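Local coordinates for Alpha/beta hydrolase fold protein (Nakamurella multipartita, PDB 4Y7D) that probably acts as a hydrolase of the alpha/beta hydrolase fold, its natural substrate not being established, at residues A176-L181 with D250-P255; L104-G109 with G276-F281. All blocks are in the same frame, centred on the assembly; numbering follows the deposited sequence.

Contact 1. Residues A176-L181 with D250-P255; sequences AAEGHL and DSDVDP. With NA (sodium ion), chain D.
Ser251 lays its CB over one face of the His180 imidazole, offset toward the rim, a CH-pi contact with CB 3.5 Å from the ring centroid. With chi1 at 63°, Ser251 OG sits between its own backbone N and carbonyl carbon, 3.1 Å from Glu178 C, and water 1 links it to Ala177 O. Ser251 N gives a straight but weak bond to Glu178 O at 3.4 Å. Glu178 and Asp252 run side by side, and Glu178 OE1 comes within 2.5 Å of Asp252 OD2, so close that one of the two acids is probably protonated. This is where the end of helix 167-177 meets the loop after strand 242-247, a loop that in alpha/beta hydrolases commonly carries the acid of the catalytic triad. Asp250 OD1 shapes it by accepting from Asp252 N (2.8 Å), an Asx turn, and from Val253 N, an Asx motif, while OD2 bonds to His278. An alanine at Asp250 would probably leave both backbone N-H groups without their acceptor and His278 ND1 without its mate. Farther out, Ala176 O and Gly179 O, each 2.3 Å from the sodium ion, tie the helix end to the turn, with four waters completing the shell.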
# COMPACT_ATOMS: atom_id res chain seq x y z
N ALA A 176 -1.14 -13.61 -11.77
CA ALA A 176 -0.03 -14.59 -11.82
C ALA A 176 1.27 -14.07 -11.21
O ALA A 176 1.93 -14.81 -10.49
CB ALA A 176 0.21 -15.10 -13.25
N ALA A 177 1.63 -12.82 -11.46
CA ALA A 177 2.85 -12.27 -10.94
C ALA A 177 2.81 -12.12 -9.43
O ALA A 177 3.86 -12.12 -8.79
CB ALA A 177 3.13 -10.90 -11.55
N GLU A 178 1.63 -11.91 -8.86
CA GLU A 178 1.54 -11.50 -7.45
C GLU A 178 1.19 -12.61 -6.50
O GLU A 178 0.96 -12.36 -5.29
CB GLU A 178 0.57 -10.32 -7.32
CG GLU A 178 1.09 -9.08 -8.03
CD GLU A 178 2.41 -8.63 -7.44
OE1 GLU A 178 2.45 -8.35 -6.22
OE2 GLU A 178 3.39 -8.49 -8.20
N GLY A 179 1.16 -13.84 -7.03
CA GLY A 179 0.84 -15.02 -6.23
C GLY A 179 1.57 -16.26 -6.70
O GLY A 179 2.24 -16.25 -7.77
N HIS A 180 1.42 -17.30 -5.89
CA HIS A 180 1.95 -18.64 -6.19
C HIS A 180 0.85 -19.58 -6.66
O HIS A 180 1.02 -20.80 -6.59
CB HIS A 180 2.57 -19.22 -4.91
CG HIS A 180 3.81 -18.53 -4.46
ND1 HIS A 180 4.95 -18.46 -5.24
CD2 HIS A 180 4.13 -17.94 -3.29
CE1 HIS A 180 5.90 -17.82 -4.58
NE2 HIS A 180 5.43 -17.50 -3.39
N LEU A 181 -0.24 -19.04 -7.19
CA LEU A 181 -1.37 -19.85 -7.62
C LEU A 181 -1.08 -20.69 -8.87
O LEU A 181 -0.28 -20.30 -9.73
CB LEU A 181 -2.59 -18.96 -7.90
CG LEU A 181 -3.17 -18.10 -6.77
CD1 LEU A 181 -4.32 -17.29 -7.27
CD2 LEU A 181 -3.64 -18.95 -5.60
N ASP A 250 0.63 -15.14 -1.39
CA ASP A 250 1.32 -13.89 -1.75
C ASP A 250 2.77 -14.25 -2.08
O ASP A 250 3.48 -14.80 -1.23
CB ASP A 250 1.28 -12.94 -0.57
CG ASP A 250 1.63 -11.53 -0.91
OD1 ASP A 250 2.47 -11.25 -1.80
OD2 ASP A 250 1.06 -10.65 -0.23
N SER A 251 3.21 -13.88 -3.29
CA SER A 251 4.58 -14.13 -3.70
C SER A 251 5.43 -12.85 -3.68
O SER A 251 6.59 -12.89 -4.07
CB SER A 251 4.58 -14.70 -5.12
OG SER A 251 4.05 -13.73 -6.02
N ASP A 252 4.84 -11.76 -3.26
CA ASP A 252 5.49 -10.46 -3.30
C ASP A 252 6.01 -10.11 -1.89
O ASP A 252 7.23 -9.93 -1.68
CB ASP A 252 4.45 -9.44 -3.79
CG ASP A 252 5.07 -8.11 -4.22
OD1 ASP A 252 6.04 -7.71 -3.57
OD2 ASP A 252 4.54 -7.47 -5.19
N VAL A 253 5.11 -10.06 -0.91
CA VAL A 253 5.50 -9.92 0.50
C VAL A 253 5.08 -11.20 1.20
O VAL A 253 3.87 -11.50 1.34
CB VAL A 253 4.85 -8.68 1.14
CG1 VAL A 253 5.11 -8.62 2.65
CG2 VAL A 253 5.37 -7.43 0.45
N ASP A 254 6.06 -11.99 1.60
CA ASP A 254 5.76 -13.28 2.20
C ASP A 254 4.80 -13.19 3.39
O ASP A 254 4.87 -12.25 4.17
CB ASP A 254 7.00 -14.02 2.69
CG ASP A 254 6.71 -15.48 2.92
OD1 ASP A 254 6.73 -16.29 1.92
OD2 ASP A 254 6.49 -15.87 4.06
N PRO A 255 3.86 -14.15 3.48
CA PRO A 255 2.98 -14.18 4.67
C PRO A 255 3.71 -14.09 6.03
O PRO A 255 3.12 -13.60 7.03
CB PRO A 255 2.20 -15.47 4.49
CG PRO A 255 2.07 -15.58 2.99
CD PRO A 255 3.45 -15.14 2.47
NA NA D . 2.90 -16.84 -9.92
O HOH W 1 5.64 -11.24 -6.75
O HOH W 2 6.08 -15.50 -0.83
O HOH W 3 0.64 -17.90 -10.50
O HOH W 4 4.82 -15.26 -8.83
O HOH W 5 4.00 -18.98 -9.49
O HOH W 6 3.40 -17.11 -12.28

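Contact 2. Residues L104-G109 with G276-F281; sequences LCWSGG and GTHLAF
Residues 104-107 and 278-281 run nearly antiparallel, their end-to-end directions 162° apart; the closest CA atoms, of Ser107 and His278, are 8.2 Å apart, and side chains of 104-107 bridge the gap, one of them to a backbone oxygen. Ser107 OG and His278 NE2 are hydrogen-bonded at 2.7 Å, the hydroxyl lying at the edge of the imidazole and in its plane. Ser107 OG, anti to the backbone N, is placed toward NE2, and Ser107 CB is itself 3.2 Å from His278 NE2. Over one face of the same imidazole stands Trp106 NE1, above the centre of the ring, with the two ring planes inclined at 35°. The indole N-H is turned to the backbone: Trp106 NE1 gives a weak, bent bond to His278 O at 3.0 Å, the oxygen near the indole plane. Past it, Trp106 CH2 packs on Leu279 CG at 4.1 Å, and Leu104 CD1 reaches Phe281 CE2. Thr277 OG1 accepts from Leu279 N, capping the turn that leads into helix 280-283. Ser107 follows strand 101-106 in a tight turn with a positive phi, the strained backbone of a nucleophile elbow, here Cys-Trp-Ser-Gly-Gly, the family's Gly-x-Ser-x-Gly with cysteine in the first place. With Asp250 bonded to His278, serine, histidine and aspartate are arranged as in the catalytic triad of alpha/beta hydrolases and probably form one here, consistent with Ser107 as nucleophile and His278 as the base that would take its proton.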
# COMPACT_ATOMS: atom_id res chain seq x y z
N LEU A 104 -3.90 3.20 6.88
CA LEU A 104 -4.00 2.04 5.98
C LEU A 104 -2.71 2.01 5.16
O LEU A 104 -2.43 2.94 4.39
CB LEU A 104 -5.16 2.15 5.02
CG LEU A 104 -5.28 1.10 3.92
CD1 LEU A 104 -5.60 -0.23 4.56
CD2 LEU A 104 -6.30 1.45 2.89
N CYS A 105 -2.00 0.89 5.28
CA CYS A 105 -0.80 0.68 4.48
C CYS A 105 -0.81 -0.66 3.77
O CYS A 105 -1.48 -1.60 4.20
CB CYS A 105 0.44 0.82 5.33
SG CYS A 105 0.73 -0.42 6.62
N TRP A 106 -0.03 -0.74 2.69
CA TRP A 106 0.12 -2.00 1.97
C TRP A 106 1.54 -2.10 1.53
O TRP A 106 2.12 -1.08 1.18
CB TRP A 106 -0.81 -1.98 0.77
CG TRP A 106 -0.80 -3.15 -0.18
CD1 TRP A 106 -0.54 -4.46 0.10
CD2 TRP A 106 -1.21 -3.11 -1.52
NE1 TRP A 106 -0.75 -5.24 -1.01
CE2 TRP A 106 -1.15 -4.43 -2.03
CE3 TRP A 106 -1.65 -2.07 -2.37
CZ2 TRP A 106 -1.49 -4.74 -3.35
CZ3 TRP A 106 -2.02 -2.38 -3.67
CH2 TRP A 106 -1.92 -3.70 -4.16
N SER A 107 2.13 -3.31 1.62
CA SER A 107 3.39 -3.64 0.94
C SER A 107 4.55 -2.73 1.41
O SER A 107 4.81 -2.62 2.64
CB SER A 107 3.13 -3.56 -0.58
OG SER A 107 4.08 -4.33 -1.32
N GLY A 108 5.23 -2.05 0.48
CA GLY A 108 6.29 -1.11 0.86
C GLY A 108 5.83 0.13 1.63
O GLY A 108 6.66 0.84 2.14
N GLY A 109 4.53 0.33 1.82
CA GLY A 109 4.07 1.35 2.77
C GLY A 109 4.20 0.97 4.25
O GLY A 109 4.01 1.79 5.14
N GLY A 276 -4.94 -16.25 -1.48
CA GLY A 276 -4.87 -14.83 -1.83
C GLY A 276 -3.50 -14.44 -2.35
O GLY A 276 -2.49 -14.84 -1.81
N THR A 277 -3.50 -13.63 -3.39
CA THR A 277 -2.29 -13.00 -3.94
C THR A 277 -1.94 -11.74 -3.13
O THR A 277 -2.58 -11.42 -2.14
CB THR A 277 -2.52 -12.56 -5.41
OG1 THR A 277 -3.49 -11.50 -5.46
CG2 THR A 277 -2.97 -13.69 -6.24
N HIS A 278 -0.93 -11.01 -3.57
CA HIS A 278 -0.60 -9.72 -2.95
C HIS A 278 -1.77 -8.71 -2.97
O HIS A 278 -1.83 -7.82 -2.12
CB HIS A 278 0.64 -9.13 -3.63
CG HIS A 278 1.31 -8.07 -2.83
ND1 HIS A 278 1.61 -8.21 -1.48
CD2 HIS A 278 1.84 -6.88 -3.21
CE1 HIS A 278 2.29 -7.16 -1.07
NE2 HIS A 278 2.43 -6.33 -2.10
N LEU A 279 -2.71 -8.85 -3.90
CA LEU A 279 -3.86 -7.95 -4.04
C LEU A 279 -5.11 -8.46 -3.30
O LEU A 279 -6.19 -7.86 -3.39
CB LEU A 279 -4.24 -7.78 -5.52
CG LEU A 279 -3.33 -6.87 -6.37
CD1 LEU A 279 -1.96 -7.42 -6.58
CD2 LEU A 279 -3.99 -6.59 -7.73
N ALA A 280 -4.97 -9.55 -2.57
CA ALA A 280 -6.14 -10.19 -1.95
C ALA A 280 -7.14 -9.31 -1.18
O ALA A 280 -8.34 -9.52 -1.26
CB ALA A 280 -5.67 -11.32 -1.04
N PHE A 281 -6.65 -8.35 -0.42
CA PHE A 281 -7.53 -7.54 0.44
C PHE A 281 -8.57 -6.81 -0.43
O PHE A 281 -9.65 -6.53 0.05
CB PHE A 281 -6.67 -6.58 1.25
CG PHE A 281 -7.42 -5.59 2.11
CD1 PHE A 281 -8.08 -5.98 3.24
CD2 PHE A 281 -7.40 -4.23 1.80
CE1 PHE A 281 -8.68 -5.05 4.06
CE2 PHE A 281 -8.05 -3.30 2.61
CZ PHE A 281 -8.67 -3.71 3.74

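How the contacts relate
Contact 2 is buried near the middle of the chain, whereas contact 1 is only partly buried, with exposed residues and a sodium ion bound by 176-181. The two meet at His278: its ND1 is 2.8 Å from Asp250 OD2, a probable hydrogen bond, and its backbone N is 2.9 Å from Glu178 O, while Asp252 and Val253 pack against its ring. Contact 1 is thus largely acidic and watery, joining a helix end to a loop; contact 2 is aromatic and apolar around two hydrogen bonds, one of them weak, joining the end of a central strand to the turn before helix 280-283.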